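Local coordinates for protein Ceg4 (Legionella pneumophila subsp. pneumophila, PDB 6AOK) that is a HAD-like phosphotyrosine phosphatase effector that attenuates activation of eukaryotic MAPK pathways, represented here by its magnesium-binding domain, at residues 121-125 with 126-130. Numbering follows the deposited sequence.
Sequences AVFKY and QGFSD
Phe123 and Phe128 meet where helix 116-125 of the HAD-like phosphatase domain ends in a Schellman motif that leads into helix 130-133, with Gly127, at positive phi, as its C-prime residue. Phe128 N donates to Phe123 O at 3.1 Å, and Gly127 N reaches back to Lys124 O at 3.2 Å, the latter from well above the carbonyl plane. Gln126 N keeps a helical bond to Val122 O. This reversal brings the two phenylalanine side chains together in a T-shaped stack, ring planes at 71° and centroids 5.0 Å apart: the edge of Phe123 points at one face of Phe128, its CD2 lying over the ring centre, while Phe123 O sits at the edge of the Phe128 ring. Phe97, edge-to-face with Phe123, and His98, stacked on Phe128, extend the aromatic cluster from helix 91-100, and Ile133 touches both phenylalanines.

The side chain of Gln126 runs alongside Val122, its OE1 3.4 Å from Val122 CG1, and Tyr125 CD2 packs on Gln126 CG. The amide oxygen of the buried Gln126 accepts a hydrogen bond from Met89 N, and the Tyr125 hydroxyl is bonded to Gly72 O. The Val122 side chain lies about 7 Å from that of Asp20, a magnesium ligand.

On the more exposed side, a water bridges Lys124 O and Phe128 O. The Lys124 chain, bent at chi2 (58°) and chi3 (51°), curls over the turn toward helix 130-133. Its NZ forms a salt bridge with Asp130 OD1 from above the carboxylate plane and meets Phe128 O at 2.7 Å, in the carbonyl plane on a lone pair.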
ATOM      1  N   ALA A 121       1.323   6.404   8.937  1.00 10.93           N
ATOM      2  CA  ALA A 121       2.433   7.281   9.328  1.00 13.51           C
ATOM      3  C   ALA A 121       3.468   7.389   8.215  1.00 12.78           C
ATOM      4  O   ALA A 121       4.051   8.459   8.029  1.00 12.79           O
ATOM      5  CB  ALA A 121       3.104   6.799  10.611  1.00 12.37           C
ATOM      6  N   VAL A 122       3.743   6.295   7.484  1.00 11.19           N
ATOM      7  CA  VAL A 122       4.699   6.376   6.380  1.00 13.00           C
ATOM      8  C   VAL A 122       4.185   7.303   5.283  1.00 14.03           C
ATOM      9  O   VAL A 122       4.928   8.150   4.759  1.00 14.37           O
ATOM     10  CB  VAL A 122       5.014   4.979   5.800  1.00 10.99           C
ATOM     11  CG1 VAL A 122       5.865   5.155   4.485  1.00 10.43           C
ATOM     12  CG2 VAL A 122       5.795   4.142   6.863  1.00 11.27           C
ATOM     13  N   PHE A 123       2.934   7.090   4.845  1.00 11.25           N
ATOM     14  CA  PHE A 123       2.344   7.978   3.835  1.00 10.28           C
ATOM     15  C   PHE A 123       2.352   9.416   4.310  1.00 11.14           C
ATOM     16  O   PHE A 123       2.680  10.329   3.553  1.00 13.37           O
ATOM     17  CB  PHE A 123       0.890   7.543   3.534  1.00  9.92           C
ATOM     18  CG  PHE A 123       0.783   6.455   2.485  1.00 13.40           C
ATOM     19  CD1 PHE A 123       0.862   5.100   2.845  1.00 13.72           C
ATOM     20  CD2 PHE A 123       0.576   6.793   1.161  1.00 12.72           C
ATOM     21  CE1 PHE A 123       0.765   4.108   1.912  1.00 15.21           C
ATOM     22  CE2 PHE A 123       0.509   5.785   0.166  1.00 16.58           C
ATOM     23  CZ  PHE A 123       0.588   4.448   0.532  1.00 16.60           C
ATOM     24  N   LYS A 124       1.991   9.642   5.563  1.00 11.45           N
ATOM     25  CA  LYS A 124       1.969  11.012   6.106  1.00 14.87           C
ATOM     26  C   LYS A 124       3.351  11.623   6.088  1.00 14.90           C
ATOM     27  O   LYS A 124       3.520  12.794   5.724  1.00 16.30           O
ATOM     28  CB  LYS A 124       1.430  10.989   7.542  1.00 17.46           C
ATOM     29  CG  LYS A 124       1.354  12.336   8.324  1.00 24.95           C
ATOM     30  CD  LYS A 124       0.504  13.335   7.591  1.00 31.30           C
ATOM     31  CE  LYS A 124      -0.868  12.777   7.192  1.00 34.23           C
ATOM     32  NZ  LYS A 124      -1.562  13.736   6.248  1.00 36.77           N
ATOM     33  N   TYR A 125       4.351  10.864   6.528  1.00 12.83           N
ATOM     34  CA  TYR A 125       5.706  11.399   6.522  1.00 13.58           C
ATOM     35  C   TYR A 125       6.099  11.788   5.108  1.00 16.62           C
ATOM     36  O   TYR A 125       6.826  12.792   4.886  1.00 14.63           O
ATOM     37  CB  TYR A 125       6.679  10.359   7.082  1.00 13.53           C
ATOM     38  CG  TYR A 125       8.108  10.803   6.867  1.00 14.46           C
ATOM     39  CD1 TYR A 125       8.599  11.943   7.516  1.00 15.62           C
ATOM     40  CD2 TYR A 125       8.940  10.115   6.018  1.00 14.41           C
ATOM     41  CE1 TYR A 125       9.894  12.391   7.297  1.00 16.66           C
ATOM     42  CE2 TYR A 125      10.235  10.547   5.798  1.00 15.52           C
ATOM     43  CZ  TYR A 125      10.698  11.688   6.421  1.00 16.61           C
ATOM     44  OH  TYR A 125      11.995  12.156   6.181  1.00 20.48           O
ATOM     45  N   GLN A 126       5.642  10.997   4.121  1.00 12.89           N
ATOM     46  CA  GLN A 126       6.088  11.217   2.748  1.00 13.38           C
ATOM     47  C   GLN A 126       5.171  12.145   1.961  1.00 15.39           C
ATOM     48  O   GLN A 126       5.258  12.197   0.731  1.00 16.92           O
ATOM     49  CB  GLN A 126       6.320   9.873   2.036  1.00 14.40           C
ATOM     50  CG  GLN A 126       7.521   9.090   2.710  1.00 12.74           C
ATOM     51  CD  GLN A 126       7.992   7.940   1.873  1.00 13.26           C
ATOM     52  OE1 GLN A 126       7.672   6.776   2.149  1.00 14.79           O
ATOM     53  NE2 GLN A 126       8.747   8.243   0.828  1.00 14.80           N
ATOM     54  N   GLY A 127       4.392  12.953   2.637  1.00 16.01           N
ATOM     55  CA  GLY A 127       3.807  14.112   2.000  1.00 18.02           C
ATOM     56  C   GLY A 127       2.378  13.911   1.594  1.00 18.03           C
ATOM     57  O   GLY A 127       1.847  14.735   0.857  1.00 20.88           O
ATOM     58  N   PHE A 128       1.762  12.811   1.997  1.00 14.59           N
ATOM     59  CA  PHE A 128       0.371  12.578   1.656  1.00 15.40           C
ATOM     60  C   PHE A 128      -0.587  13.292   2.601  1.00 16.93           C
ATOM     61  O   PHE A 128      -0.377  13.334   3.807  1.00 18.94           O
ATOM     62  CB  PHE A 128       0.119  11.067   1.639  1.00 13.09           C
ATOM     63  CG  PHE A 128       0.677  10.424   0.417  1.00 13.24           C
ATOM     64  CD1 PHE A 128       2.010  10.082   0.363  1.00 13.62           C
ATOM     65  CD2 PHE A 128      -0.102  10.265  -0.721  1.00 14.73           C
ATOM     66  CE1 PHE A 128       2.550   9.473  -0.778  1.00 13.78           C
ATOM     67  CE2 PHE A 128       0.423   9.682  -1.876  1.00 15.65           C
ATOM     68  CZ  PHE A 128       1.739   9.275  -1.903  1.00 14.31           C
ATOM     69  N   SER A 129      -1.670  13.842   2.046  1.00 17.11           N
ATOM     70  CA  SER A 129      -2.656  14.550   2.850  1.00 17.80           C
ATOM     71  C   SER A 129      -3.596  13.552   3.519  1.00 17.57           C
ATOM     72  O   SER A 129      -3.689  12.404   3.117  1.00 14.72           O
ATOM     73  CB  SER A 129      -3.461  15.506   1.983  1.00 18.93           C
ATOM     74  OG  SER A 129      -4.294  14.712   1.145  1.00 18.61           O
ATOM     75  N   ASP A 130      -4.301  14.012   4.556  1.00 20.88           N
ATOM     76  CA  ASP A 130      -5.288  13.147   5.188  1.00 23.24           C
ATOM     77  C   ASP A 130      -6.343  12.701   4.190  1.00 20.28           C
ATOM     78  O   ASP A 130      -6.789  11.543   4.227  1.00 16.83           O
ATOM     79  CB  ASP A 130      -5.943  13.862   6.355  1.00 28.60           C
ATOM     80  CG  ASP A 130      -4.986  14.088   7.512  1.00 35.74           C
ATOM     81  OD1 ASP A 130      -4.013  13.320   7.642  1.00 36.37           O
ATOM     82  OD2 ASP A 130      -5.219  15.038   8.304  1.00 40.90           O
TER
HETATM   83  O   HOH W   1       1.751  14.930   4.919  1.00 26.29           O